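Side-chain contacts in signal transduction histidine kinase, LytS (Clostridium beijerinckii, PDB 5XSJ), which probably senses signals at the membrane and phosphorylates histidine in a two-component system, this chain being only its N-terminal, four-helix piece, without the kinase domain: residues Glu49-Glu54 and Glu89-Thr94; Asp30-Asn35 and Asp85-Ser90; Glu24-Val29 and Tyr120-Ala125; Asp34-Tyr39 and Asp109-Ala114. All blocks are in the same frame, centred on the assembly; numbering follows the deposited sequence.

Contact 1 of 4, residues Glu49-Glu54 and Glu89-Thr94; sequences ESYNNE and ESSKNT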
loop_
_atom_site.group_PDB
_atom_site.type_symbol
_atom_site.label_atom_id
_atom_site.label_comp_id
_atom_site.label_asym_id
_atom_site.label_seq_id
_atom_site.Cartn_x
_atom_site.Cartn_y
_atom_site.Cartn_z
ATOM N N GLU B 49 -15.946 -24.550 -0.284
ATOM C CA GLU B 49 -16.322 -25.289 0.915
ATOM C C GLU B 49 -15.371 -25.003 2.071
ATOM O O GLU B 49 -15.802 -24.764 3.205
ATOM C CB GLU B 49 -16.354 -26.793 0.619
ATOM C CG GLU B 49 -16.867 -27.639 1.769
ATOM C CD GLU B 49 -16.696 -29.136 1.520
ATOM O OE1 GLU B 49 -16.977 -29.931 2.440
ATOM O OE2 GLU B 49 -16.260 -29.516 0.412
ATOM N N SER B 50 -14.071 -25.037 1.795
ATOM C CA SER B 50 -13.084 -24.730 2.822
ATOM C C SER B 50 -13.113 -23.254 3.214
ATOM O O SER B 50 -12.927 -22.915 4.380
ATOM C CB SER B 50 -11.677 -25.102 2.355
ATOM O OG SER B 50 -11.548 -26.501 2.219
ATOM N N TYR B 51 -13.328 -22.374 2.243
ATOM C CA TYR B 51 -13.470 -20.941 2.543
ATOM C C TYR B 51 -14.555 -20.745 3.588
ATOM O O TYR B 51 -14.394 -20.021 4.564
ATOM C CB TYR B 51 -13.815 -20.158 1.272
ATOM C CG TYR B 51 -14.809 -19.040 1.507
ATOM C CD1 TYR B 51 -14.387 -17.825 2.019
ATOM C CD2 TYR B 51 -16.166 -19.186 1.213
ATOM C CE1 TYR B 51 -15.269 -16.804 2.264
ATOM C CE2 TYR B 51 -17.087 -18.130 1.453
ATOM C CZ TYR B 51 -16.600 -16.942 1.980
ATOM O OH TYR B 51 -17.378 -15.845 2.257
ATOM N N ASN B 52 -15.667 -21.428 3.361
ATOM C CA ASN B 52 -16.854 -21.253 4.170
ATOM C C ASN B 52 -16.693 -21.868 5.555
ATOM O O ASN B 52 -17.005 -21.228 6.562
ATOM C CB ASN B 52 -18.063 -21.843 3.446
ATOM C CG ASN B 52 -19.346 -21.635 4.211
ATOM O OD1 ASN B 52 -20.087 -22.590 4.490
ATOM N ND2 ASN B 52 -19.605 -20.381 4.587
ATOM N N ASN B 53 -16.176 -23.094 5.605
ATOM C CA ASN B 53 -15.902 -23.767 6.875
ATOM C C ASN B 53 -14.958 -22.973 7.769
ATOM O O ASN B 53 -15.183 -22.839 8.975
ATOM C CB ASN B 53 -15.309 -25.160 6.626
ATOM C CG ASN B 53 -16.338 -26.157 6.066
ATOM O OD1 ASN B 53 -17.512 -25.836 5.889
ATOM N ND2 ASN B 53 -15.881 -27.363 5.766
ATOM N N GLU B 54 -13.882 -22.457 7.188
ATOM C CA GLU B 54 -12.927 -21.709 7.985
ATOM C C GLU B 54 -13.519 -20.406 8.539
ATOM O O GLU B 54 -13.241 -20.076 9.690
ATOM C CB GLU B 54 -11.659 -21.438 7.174
ATOM C CG GLU B 54 -10.890 -22.714 6.823
ATOM C CD GLU B 54 -10.192 -23.335 8.028
ATOM O OE1 GLU B 54 -9.741 -22.604 8.935
ATOM O OE2 GLU B 54 -10.086 -24.568 8.082
ATOM N N GLU B 89 -19.074 -10.395 4.171
ATOM C CA GLU B 89 -19.946 -9.718 3.224
ATOM C C GLU B 89 -19.233 -9.456 1.897
ATOM O O GLU B 89 -19.812 -9.661 0.835
ATOM C CB GLU B 89 -20.457 -8.412 3.831
ATOM C CG GLU B 89 -21.492 -7.692 3.007
ATOM C CD GLU B 89 -21.719 -6.267 3.493
ATOM O OE1 GLU B 89 -22.555 -5.560 2.892
ATOM O OE2 GLU B 89 -21.044 -5.840 4.465
ATOM N N SER B 90 -17.980 -9.005 1.957
ATOM C CA SER B 90 -17.206 -8.730 0.746
ATOM C C SER B 90 -16.883 -9.992 -0.032
ATOM O O SER B 90 -16.927 -10.001 -1.266
ATOM C CB SER B 90 -15.898 -8.009 1.088
ATOM O OG SER B 90 -16.156 -6.737 1.648
ATOM N N SER B 91 -16.528 -11.054 0.687
ATOM C CA SER B 91 -16.195 -12.310 0.034
ATOM C C SER B 91 -17.441 -12.989 -0.542
ATOM O O SER B 91 -17.384 -13.614 -1.595
ATOM C CB SER B 91 -15.473 -13.244 1.013
ATOM O OG SER B 91 -16.169 -13.332 2.244
ATOM N N LYS B 92 -18.575 -12.862 0.134
ATOM C CA LYS B 92 -19.802 -13.452 -0.403
ATOM C C LYS B 92 -20.268 -12.698 -1.643
ATOM O O LYS B 92 -20.713 -13.310 -2.623
ATOM C CB LYS B 92 -20.912 -13.487 0.659
ATOM C CG LYS B 92 -20.764 -14.658 1.630
ATOM C CD LYS B 92 -21.959 -14.812 2.584
ATOM C CE LYS B 92 -21.729 -15.984 3.557
ATOM N NZ LYS B 92 -22.754 -16.096 4.640
ATOM N N ASN B 93 -20.164 -11.372 -1.611
ATOM C CA ASN B 93 -20.513 -10.586 -2.786
ATOM C C ASN B 93 -19.617 -10.931 -3.970
ATOM O O ASN B 93 -20.090 -11.023 -5.102
ATOM C CB ASN B 93 -20.443 -9.087 -2.489
ATOM C CG ASN B 93 -21.543 -8.632 -1.554
ATOM O OD1 ASN B 93 -22.532 -9.330 -1.362
ATOM N ND2 ASN B 93 -21.366 -7.475 -0.949
ATOM N N THR B 94 -18.329 -11.137 -3.711
ATOM C CA THR B 94 -17.408 -11.546 -4.771
ATOM C C THR B 94 -17.824 -12.904 -5.336
ATOM O O THR B 94 -17.908 -13.070 -6.541
ATOM C CB THR B 94 -15.938 -11.636 -4.284
ATOM O OG1 THR B 94 -15.533 -10.391 -3.703
ATOM C CG2 THR B 94 -15.009 -11.975 -5.436
#
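Y51 and S91 face each other where helices 45-67 and 73-99 run antiparallel, and their CA atoms, 9.4 Å apart, are the nearest pair across the two segments. Such a gap is bridged by one long side chain meeting a short one. The phenol of Y51 reaches over with its ring edge leading, and its OH donates a hydrogen bond of 2.8 Å to S91 OG, which lies near the ring plane. The chi1 of Y51, 142°, falls outside the usual staggered positions, an unusual value that goes with the ring reaching across to S91. S91 turns its OG between its own backbone N and carbonyl carbon (chi1 49°), where the hydroxyl can receive Y51 while its own proton is directed back along the helix to the carbonyl of Y87, with that of I88 also within bonding distance. Next along, K92 passes its CG 3.6 Å from Y51 OH, and from there its extended chain runs on at the exposed border of the contact. Deeper in, T94 OG1 bonds to S90 O at 2.8 Å, on the opposite face of that carbonyl from T94 N. A buried tyrosine hydroxyl received by a helix-bound serine here ties together two successive, antiparallel helices of an up-and-down four-helix bundle.

Contact 2 of 4, residues Asp30-Asn35 and Asp85-Ser90; sequences DSSLDN and DSYIES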
loop_
_atom_site.group_PDB
_atom_site.type_symbol
_atom_site.label_atom_id
_atom_site.label_comp_id
_atom_site.label_asym_id
_atom_site.label_seq_id
_atom_site.Cartn_x
_atom_site.Cartn_y
_atom_site.Cartn_z
ATOM N N ASP B 30 -6.903 -16.624 7.866
ATOM C CA ASP B 30 -5.902 -16.787 6.810
ATOM C C ASP B 30 -6.267 -17.922 5.860
ATOM O O ASP B 30 -6.195 -17.770 4.645
ATOM C CB ASP B 30 -4.512 -17.029 7.405
ATOM C CG ASP B 30 -4.003 -15.827 8.212
ATOM O OD1 ASP B 30 -4.678 -14.768 8.206
ATOM O OD2 ASP B 30 -2.932 -15.935 8.852
ATOM N N SER B 31 -6.673 -19.063 6.401
ATOM C CA SER B 31 -6.990 -20.192 5.538
ATOM C C SER B 31 -8.260 -19.924 4.731
ATOM O O SER B 31 -8.388 -20.345 3.565
ATOM C CB SER B 31 -7.135 -21.466 6.364
ATOM O OG SER B 31 -7.691 -22.500 5.577
ATOM N N SER B 32 -9.206 -19.222 5.348
ATOM C CA SER B 32 -10.437 -18.860 4.641
ATOM C C SER B 32 -10.138 -17.993 3.411
ATOM O O SER B 32 -10.675 -18.241 2.322
ATOM C CB SER B 32 -11.401 -18.129 5.581
ATOM O OG SER B 32 -12.546 -17.695 4.883
ATOM N N LEU B 33 -9.273 -16.991 3.589
ATOM C CA LEU B 33 -8.866 -16.079 2.515
ATOM C C LEU B 33 -8.181 -16.832 1.383
ATOM O O LEU B 33 -8.495 -16.638 0.210
ATOM C CB LEU B 33 -7.922 -14.985 3.059
ATOM C CG LEU B 33 -7.404 -13.986 2.008
ATOM C CD1 LEU B 33 -8.545 -13.159 1.387
ATOM C CD2 LEU B 33 -6.328 -13.077 2.568
ATOM N N ASP B 34 -7.249 -17.703 1.752
ATOM C CA ASP B 34 -6.471 -18.459 0.790
ATOM C C ASP B 34 -7.366 -19.332 -0.094
ATOM O O ASP B 34 -7.220 -19.353 -1.324
ATOM C CB ASP B 34 -5.441 -19.305 1.537
ATOM C CG ASP B 34 -4.533 -20.073 0.606
ATOM O OD1 ASP B 34 -4.379 -19.663 -0.567
ATOM O OD2 ASP B 34 -3.968 -21.090 1.050
ATOM N N ASN B 35 -8.316 -20.027 0.529
ATOM C CA ASN B 35 -9.230 -20.870 -0.216
ATOM C C ASN B 35 -10.165 -20.033 -1.069
ATOM O O ASN B 35 -10.401 -20.362 -2.228
ATOM C CB ASN B 35 -10.010 -21.777 0.740
ATOM C CG ASN B 35 -9.183 -22.958 1.199
ATOM O OD1 ASN B 35 -9.030 -23.921 0.463
ATOM N ND2 ASN B 35 -8.605 -22.871 2.400
ATOM N N ASP B 85 -17.262 -9.849 9.931
ATOM C CA ASP B 85 -18.543 -9.752 9.232
ATOM C C ASP B 85 -18.378 -8.995 7.907
ATOM O O ASP B 85 -19.018 -9.348 6.909
ATOM C CB ASP B 85 -19.609 -9.055 10.091
ATOM C CG ASP B 85 -20.053 -9.887 11.297
ATOM O OD1 ASP B 85 -19.840 -11.119 11.323
ATOM O OD2 ASP B 85 -20.630 -9.291 12.229
ATOM N N SER B 86 -17.524 -7.963 7.893
ATOM C CA SER B 86 -17.278 -7.208 6.656
ATOM C C SER B 86 -16.577 -8.063 5.612
ATOM O O SER B 86 -16.860 -7.983 4.428
ATOM C CB SER B 86 -16.436 -5.956 6.923
ATOM O OG SER B 86 -17.148 -5.001 7.686
ATOM N N TYR B 87 -15.625 -8.856 6.064
ATOM C CA TYR B 87 -14.958 -9.810 5.197
ATOM C C TYR B 87 -15.944 -10.817 4.634
ATOM O O TYR B 87 -15.906 -11.150 3.458
ATOM C CB TYR B 87 -13.869 -10.536 5.974
ATOM C CG TYR B 87 -13.399 -11.788 5.292
ATOM C CD1 TYR B 87 -12.570 -11.714 4.181
ATOM C CD2 TYR B 87 -13.762 -13.053 5.765
ATOM C CE1 TYR B 87 -12.111 -12.864 3.538
ATOM C CE2 TYR B 87 -13.309 -14.215 5.122
ATOM C CZ TYR B 87 -12.475 -14.116 4.012
ATOM O OH TYR B 87 -12.013 -15.259 3.363
ATOM N N ILE B 88 -16.823 -11.317 5.499
ATOM C CA ILE B 88 -17.837 -12.275 5.073
ATOM C C ILE B 88 -18.713 -11.658 3.987
ATOM O O ILE B 88 -18.999 -12.290 2.967
ATOM C CB ILE B 88 -18.678 -12.744 6.279
ATOM C CG1 ILE B 88 -17.789 -13.606 7.188
ATOM C CG2 ILE B 88 -19.897 -13.533 5.818
ATOM C CD1 ILE B 88 -18.349 -13.867 8.565
ATOM N N GLU B 89 -19.074 -10.395 4.171
ATOM C CA GLU B 89 -19.946 -9.718 3.224
ATOM C C GLU B 89 -19.233 -9.456 1.897
ATOM O O GLU B 89 -19.812 -9.661 0.835
ATOM C CB GLU B 89 -20.457 -8.412 3.831
ATOM C CG GLU B 89 -21.492 -7.692 3.007
ATOM C CD GLU B 89 -21.719 -6.267 3.493
ATOM O OE1 GLU B 89 -22.555 -5.560 2.892
ATOM O OE2 GLU B 89 -21.044 -5.840 4.465
ATOM N N SER B 90 -17.980 -9.005 1.957
ATOM C CA SER B 90 -17.206 -8.730 0.746
ATOM C C SER B 90 -16.883 -9.992 -0.032
ATOM O O SER B 90 -16.927 -10.001 -1.266
ATOM C CB SER B 90 -15.898 -8.009 1.088
ATOM O OG SER B 90 -16.156 -6.737 1.648
#
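L33 and Y87 have their CA atoms 9.1 Å apart where helices 15-42 and 73-99, the first and third of the up-and-down four-helix bundle, run in the same direction on two sides of its core. Y87 spans this distance with CG anti to the backbone N (chi1 164°), which aims the phenol at helix 15-42. Its OH donates to S32 OG at 2.9 Å, and the serine oxygen lies in the ring plane, at the edge on the CE2 side. S32 OG in turn is hydrogen-bonded to the backbone carbonyl of Y51 on helix 45-67, so a relay of two hydroxyls connects three helices and satisfies polar atoms buried in the interior. On the CE1 side of the ring, L33 brings its CD1 to 4.2 Å from Y87 CE1 as the two side chains cross obliquely. V55 and I117, from the two remaining helices, also pack on the Y87 side chain. On the flank of helix 15-42 that faces helix 45-67, N35 folds back on its own helix: its ND2 donates to S31 O at 2.8 Å with an N-H...O angle of 154°, approaching from above the carbonyl plane and from the face opposite N35 N.

Contact 3 of 4, residues Glu24-Val29 and Tyr120-Ala125; sequences EIKQHV and YCDAYA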
loop_
_atom_site.group_PDB
_atom_site.type_symbol
_atom_site.label_atom_id
_atom_site.label_comp_id
_atom_site.label_asym_id
_atom_site.label_seq_id
_atom_site.Cartn_x
_atom_site.Cartn_y
_atom_site.Cartn_z
ATOM N N GLU B 24 -5.883 -19.738 16.731
ATOM C CA GLU B 24 -6.722 -20.564 15.877
ATOM C C GLU B 24 -7.569 -19.695 14.966
ATOM O O GLU B 24 -7.736 -19.997 13.789
ATOM C CB GLU B 24 -7.618 -21.487 16.717
ATOM C CG GLU B 24 -6.879 -22.713 17.242
ATOM C CD GLU B 24 -7.641 -23.451 18.341
ATOM O OE1 GLU B 24 -8.883 -23.296 18.451
ATOM O OE2 GLU B 24 -6.984 -24.196 19.093
ATOM N N ILE B 25 -8.113 -18.620 15.525
ATOM C CA ILE B 25 -8.900 -17.649 14.766
ATOM C C ILE B 25 -8.096 -17.050 13.606
ATOM O O ILE B 25 -8.573 -16.955 12.479
ATOM C CB ILE B 25 -9.390 -16.511 15.696
ATOM C CG1 ILE B 25 -10.400 -17.058 16.697
ATOM C CG2 ILE B 25 -9.974 -15.350 14.884
ATOM C CD1 ILE B 25 -10.663 -16.137 17.868
ATOM N N LYS B 26 -6.861 -16.669 13.891
ATOM C CA LYS B 26 -5.986 -16.072 12.885
ATOM C C LYS B 26 -5.722 -17.054 11.746
ATOM O O LYS B 26 -5.807 -16.693 10.575
ATOM C CB LYS B 26 -4.677 -15.622 13.541
ATOM C CG LYS B 26 -3.759 -14.801 12.647
ATOM C CD LYS B 26 -2.531 -14.348 13.424
ATOM C CE LYS B 26 -1.669 -13.445 12.550
ATOM N NZ LYS B 26 -1.616 -13.999 11.155
ATOM N N GLN B 27 -5.435 -18.306 12.089
ATOM C CA GLN B 27 -5.275 -19.357 11.084
ATOM C C GLN B 27 -6.560 -19.580 10.272
ATOM O O GLN B 27 -6.508 -19.771 9.050
ATOM C CB GLN B 27 -4.881 -20.677 11.735
ATOM C CG GLN B 27 -3.613 -20.678 12.567
ATOM C CD GLN B 27 -3.279 -22.097 13.071
ATOM O OE1 GLN B 27 -4.161 -22.851 13.533
ATOM N NE2 GLN B 27 -2.005 -22.467 12.962
ATOM N N HIS B 28 -7.711 -19.576 10.940
ATOM C CA HIS B 28 -8.986 -19.758 10.218
ATOM C C HIS B 28 -9.201 -18.646 9.200
ATOM O O HIS B 28 -9.596 -18.889 8.058
ATOM C CB HIS B 28 -10.177 -19.783 11.182
ATOM C CG HIS B 28 -10.215 -20.975 12.082
ATOM N ND1 HIS B 28 -10.057 -22.265 11.606
ATOM C CD2 HIS B 28 -10.412 -21.088 13.414
ATOM C CE1 HIS B 28 -10.131 -23.111 12.618
ATOM N NE2 HIS B 28 -10.335 -22.425 13.726
ATOM N N VAL B 29 -8.973 -17.409 9.635
ATOM C CA VAL B 29 -9.146 -16.267 8.748
ATOM C C VAL B 29 -8.178 -16.377 7.574
ATOM O O VAL B 29 -8.587 -16.259 6.425
ATOM C CB VAL B 29 -8.921 -14.918 9.477
ATOM C CG1 VAL B 29 -9.074 -13.795 8.504
ATOM C CG2 VAL B 29 -9.915 -14.750 10.641
ATOM N N TYR B 120 -6.848 -6.810 8.004
ATOM C CA TYR B 120 -7.195 -6.111 9.251
ATOM C C TYR B 120 -7.449 -7.122 10.370
ATOM O O TYR B 120 -7.019 -6.908 11.505
ATOM C CB TYR B 120 -8.436 -5.226 9.097
ATOM C CG TYR B 120 -8.385 -4.232 7.959
ATOM C CD1 TYR B 120 -7.177 -3.714 7.496
ATOM C CD2 TYR B 120 -9.559 -3.818 7.338
ATOM C CE1 TYR B 120 -7.148 -2.813 6.443
ATOM C CE2 TYR B 120 -9.542 -2.915 6.307
ATOM C CZ TYR B 120 -8.346 -2.420 5.854
ATOM O OH TYR B 120 -8.363 -1.528 4.819
ATOM N N CYS B 121 -8.158 -8.216 10.049
ATOM C CA CYS B 121 -8.428 -9.275 11.030
ATOM C C CYS B 121 -7.117 -9.833 11.623
ATOM O O CYS B 121 -6.996 -10.007 12.830
ATOM C CB CYS B 121 -9.268 -10.407 10.396
ATOM S SG CYS B 121 -10.979 -9.928 9.980
ATOM N N ASP B 122 -6.130 -10.084 10.773
ATOM C CA ASP B 122 -4.812 -10.514 11.240
ATOM C C ASP B 122 -4.182 -9.591 12.255
ATOM O O ASP B 122 -3.567 -10.062 13.212
ATOM C CB ASP B 122 -3.848 -10.668 10.070
ATOM C CG ASP B 122 -4.060 -11.950 9.334
ATOM O OD1 ASP B 122 -4.823 -12.796 9.859
ATOM O OD2 ASP B 122 -3.480 -12.116 8.239
ATOM N N ALA B 123 -4.320 -8.282 12.053
ATOM C CA ALA B 123 -3.733 -7.320 12.985
ATOM C C ALA B 123 -4.476 -7.300 14.322
ATOM O O ALA B 123 -3.845 -7.201 15.379
ATOM C CB ALA B 123 -3.698 -5.910 12.372
ATOM N N TYR B 124 -5.807 -7.381 14.291
ATOM C CA TYR B 124 -6.563 -7.456 15.547
ATOM C C TYR B 124 -6.154 -8.709 16.329
ATOM O O TYR B 124 -5.980 -8.675 17.543
ATOM C CB TYR B 124 -8.076 -7.456 15.291
ATOM C CG TYR B 124 -8.582 -6.152 14.719
ATOM C CD1 TYR B 124 -8.248 -4.939 15.311
ATOM C CD2 TYR B 124 -9.355 -6.125 13.572
ATOM C CE1 TYR B 124 -8.687 -3.742 14.789
ATOM C CE2 TYR B 124 -9.805 -4.924 13.038
ATOM C CZ TYR B 124 -9.468 -3.740 13.652
ATOM O OH TYR B 124 -9.894 -2.543 13.127
ATOM N N ALA B 125 -5.981 -9.810 15.609
ATOM C CA ALA B 125 -5.668 -11.093 16.222
ATOM C C ALA B 125 -4.298 -11.074 16.878
ATOM O O ALA B 125 -4.131 -11.562 17.983
ATOM C CB ALA B 125 -5.738 -12.201 15.187
#
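K26 NZ is held loosely by two carboxylates: across the contact it makes a long salt bridge of 3.7 Å to D122 OD1, and on its own helix it forms a weak, long ion pair with D30. A bend at the far end of the lysine chain (chi4 -41°) brings the ammonium back over D122 after three extended torsions, and the two side chains cross at about a right angle. The aliphatic part of K26 is used as well, its CG lying 3.6 Å from D122 OD1. D30 and D122 also come close to each other, and the lysine charge beside the pair probably helps to offset the crowding of two carboxylates. These residues join the first and last helices of the up-and-down bundle, whose segments 24-29 and 120-125 run nearly antiparallel, at 170°, their axes 9.5 Å apart at closest. Small side chains permit this approach: A125 CB sits 3.9 Å from K26 CB. Towards the bundle interior, V29 points CG1 at the CB of C121, 3.9 Å away, while T83 of helix 73-99 touches C121 from the core. On the outer side, Q130 of the second subunit, another copy of this protein, packs on K26 and helps to bury it.

Contact 4 of 4, residues Asp34-Tyr39 and Asp109-Ala114; sequences DNFNQY and DDFVAA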
loop_
_atom_site.group_PDB
_atom_site.type_symbol
_atom_site.label_atom_id
_atom_site.label_comp_id
_atom_site.label_asym_id
_atom_site.label_seq_id
_atom_site.Cartn_x
_atom_site.Cartn_y
_atom_site.Cartn_z
ATOM N N ASP B 34 -7.249 -17.703 1.752
ATOM C CA ASP B 34 -6.471 -18.459 0.790
ATOM C C ASP B 34 -7.366 -19.332 -0.094
ATOM O O ASP B 34 -7.220 -19.353 -1.324
ATOM C CB ASP B 34 -5.441 -19.305 1.537
ATOM C CG ASP B 34 -4.533 -20.073 0.606
ATOM O OD1 ASP B 34 -4.379 -19.663 -0.567
ATOM O OD2 ASP B 34 -3.968 -21.090 1.050
ATOM N N ASN B 35 -8.316 -20.027 0.529
ATOM C CA ASN B 35 -9.230 -20.870 -0.216
ATOM C C ASN B 35 -10.165 -20.033 -1.069
ATOM O O ASN B 35 -10.401 -20.362 -2.228
ATOM C CB ASN B 35 -10.010 -21.777 0.740
ATOM C CG ASN B 35 -9.183 -22.958 1.199
ATOM O OD1 ASN B 35 -9.030 -23.921 0.463
ATOM N ND2 ASN B 35 -8.605 -22.871 2.400
ATOM N N PHE B 36 -10.665 -18.938 -0.496
ATOM C CA PHE B 36 -11.461 -17.954 -1.239
ATOM C C PHE B 36 -10.753 -17.491 -2.515
ATOM O O PHE B 36 -11.324 -17.541 -3.598
ATOM C CB PHE B 36 -11.773 -16.747 -0.341
ATOM C CG PHE B 36 -12.323 -15.557 -1.075
ATOM C CD1 PHE B 36 -13.631 -15.546 -1.534
ATOM C CD2 PHE B 36 -11.536 -14.431 -1.283
ATOM C CE1 PHE B 36 -14.148 -14.443 -2.199
ATOM C CE2 PHE B 36 -12.046 -13.322 -1.946
ATOM C CZ PHE B 36 -13.353 -13.326 -2.407
ATOM N N ASN B 37 -9.506 -17.036 -2.367
ATOM C CA ASN B 37 -8.677 -16.623 -3.495
ATOM C C ASN B 37 -8.591 -17.695 -4.579
ATOM O O ASN B 37 -8.845 -17.430 -5.756
ATOM C CB ASN B 37 -7.268 -16.271 -3.015
ATOM C CG ASN B 37 -7.203 -14.924 -2.289
ATOM O OD1 ASN B 37 -8.078 -14.071 -2.442
ATOM N ND2 ASN B 37 -6.151 -14.731 -1.508
ATOM N N GLN B 38 -8.232 -18.909 -4.184
ATOM C CA GLN B 38 -8.138 -20.013 -5.140
ATOM C C GLN B 38 -9.463 -20.292 -5.813
ATOM O O GLN B 38 -9.500 -20.610 -7.001
ATOM C CB GLN B 38 -7.632 -21.283 -4.455
ATOM C CG GLN B 38 -6.185 -21.171 -3.952
ATOM C CD GLN B 38 -5.787 -22.379 -3.133
ATOM O OE1 GLN B 38 -5.792 -23.511 -3.625
ATOM N NE2 GLN B 38 -5.492 -22.156 -1.860
ATOM N N TYR B 39 -10.559 -20.167 -5.069
ATOM C CA TYR B 39 -11.865 -20.429 -5.657
ATOM C C TYR B 39 -12.195 -19.431 -6.757
ATOM O O TYR B 39 -12.621 -19.823 -7.843
ATOM C CB TYR B 39 -12.967 -20.401 -4.604
ATOM C CG TYR B 39 -14.339 -20.641 -5.200
ATOM C CD1 TYR B 39 -14.657 -21.868 -5.792
ATOM C CD2 TYR B 39 -15.309 -19.652 -5.183
ATOM C CE1 TYR B 39 -15.914 -22.101 -6.353
ATOM C CE2 TYR B 39 -16.575 -19.872 -5.735
ATOM C CZ TYR B 39 -16.866 -21.102 -6.317
ATOM O OH TYR B 39 -18.113 -21.329 -6.851
ATOM N N ASP B 109 -13.520 -4.545 -6.802
ATOM C CA ASP B 109 -13.525 -3.871 -5.502
ATOM C C ASP B 109 -13.777 -4.825 -4.334
ATOM O O ASP B 109 -13.042 -4.814 -3.354
ATOM C CB ASP B 109 -14.583 -2.765 -5.486
ATOM C CG ASP B 109 -14.157 -1.542 -6.280
ATOM O OD1 ASP B 109 -12.997 -1.529 -6.754
ATOM O OD2 ASP B 109 -14.972 -0.596 -6.420
ATOM N N ASP B 110 -14.831 -5.632 -4.441
ATOM C CA ASP B 110 -15.152 -6.617 -3.409
ATOM C C ASP B 110 -14.023 -7.607 -3.218
ATOM O O ASP B 110 -13.735 -8.015 -2.108
ATOM C CB ASP B 110 -16.430 -7.379 -3.760
ATOM C CG ASP B 110 -17.675 -6.541 -3.597
ATOM O OD1 ASP B 110 -17.705 -5.708 -2.672
ATOM O OD2 ASP B 110 -18.633 -6.733 -4.379
ATOM N N PHE B 111 -13.401 -8.000 -4.321
ATOM C CA PHE B 111 -12.330 -8.987 -4.300
ATOM C C PHE B 111 -11.136 -8.425 -3.536
ATOM O O PHE B 111 -10.564 -9.087 -2.671
ATOM C CB PHE B 111 -11.937 -9.355 -5.734
ATOM C CG PHE B 111 -11.117 -10.602 -5.847
ATOM C CD1 PHE B 111 -11.116 -11.548 -4.838
ATOM C CD2 PHE B 111 -10.340 -10.826 -6.975
ATOM C CE1 PHE B 111 -10.362 -12.714 -4.952
ATOM C CE2 PHE B 111 -9.594 -11.981 -7.096
ATOM C CZ PHE B 111 -9.601 -12.927 -6.082
ATOM N N VAL B 112 -10.774 -7.194 -3.879
ATOM C CA VAL B 112 -9.732 -6.453 -3.187
ATOM C C VAL B 112 -10.078 -6.201 -1.722
ATOM O O VAL B 112 -9.252 -6.443 -0.837
ATOM C CB VAL B 112 -9.473 -5.105 -3.896
ATOM C CG1 VAL B 112 -8.660 -4.176 -3.015
ATOM C CG2 VAL B 112 -8.760 -5.356 -5.210
ATOM N N ALA B 113 -11.290 -5.721 -1.459
ATOM C CA ALA B 113 -11.679 -5.426 -0.073
ATOM C C ALA B 113 -11.594 -6.673 0.809
ATOM O O ALA B 113 -11.111 -6.601 1.935
ATOM C CB ALA B 113 -13.082 -4.827 -0.015
ATOM N N ALA B 114 -12.018 -7.819 0.291
ATOM C CA ALA B 114 -11.921 -9.068 1.052
ATOM C C ALA B 114 -10.489 -9.361 1.496
ATOM O O ALA B 114 -10.261 -9.752 2.638
ATOM C CB ALA B 114 -12.471 -10.229 0.234
#
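F111 and F36 meet between helices that run antiparallel at 156°, with the axes of their short segments 11.5 Å apart, a separation that large side chains have to fill. The second segment begins at a kink, where the N atoms of D109 and D110 lack bonds to the preceding turn. D110 turns its side chain away from helix 15-42 and packs instead on N93 and T94 of helix 73-99. F111 follows and carries most of the contact. With CG anti to its backbone N (chi1 -165°), its ring swings towards the other helix, and its CE1 comes within 3.5 Å of F36 CE2. That atom lies in the plane of the F111 ring, at its edge, yet the planes stand at 72° and the pair as a whole is oblique. N37 OD1 also approaches F111 CE1, at 3.7 Å, the amide and ring planes being steeply inclined; the same oxygen accepts a hydrogen bond from K115, which makes a cation-pi contact with F111. One turn after F111, A114 places its CB 3.8 Å from F36 CE2, and S91 and T94 of helix 73-99 also touch the F36 ring. The apolar cluster of F36, F111 and A114 thus borders a polar group, and the K115 charge probably polarises both the N37 amide and the F111 ring, favouring the approach of OD1 to CE1.

How the contacts relate
All four contacts lie along one up-and-down four-helix bundle, and successive ones are coupled through shared helices. Contacts 1 and 2, with centres about 5 Å apart, touch where E54 CG packs 3.4 Å from S31 OG; contact 1 also reaches contact 3 through E54 OE1 and H28 ND1, 2.7 Å apart. Contact 4 lies about 8 Å from contact 1, centre to centre, with F36 CE1 resting on S91 O. Contacts 3 and 4 both pair helix 15-42 with helix 104-133, yet their centres are about 16 Å apart. Between contacts 2 and 3, D30 OD1 and D122 OD1 approach to 2.6 Å, consistent with a shared proton.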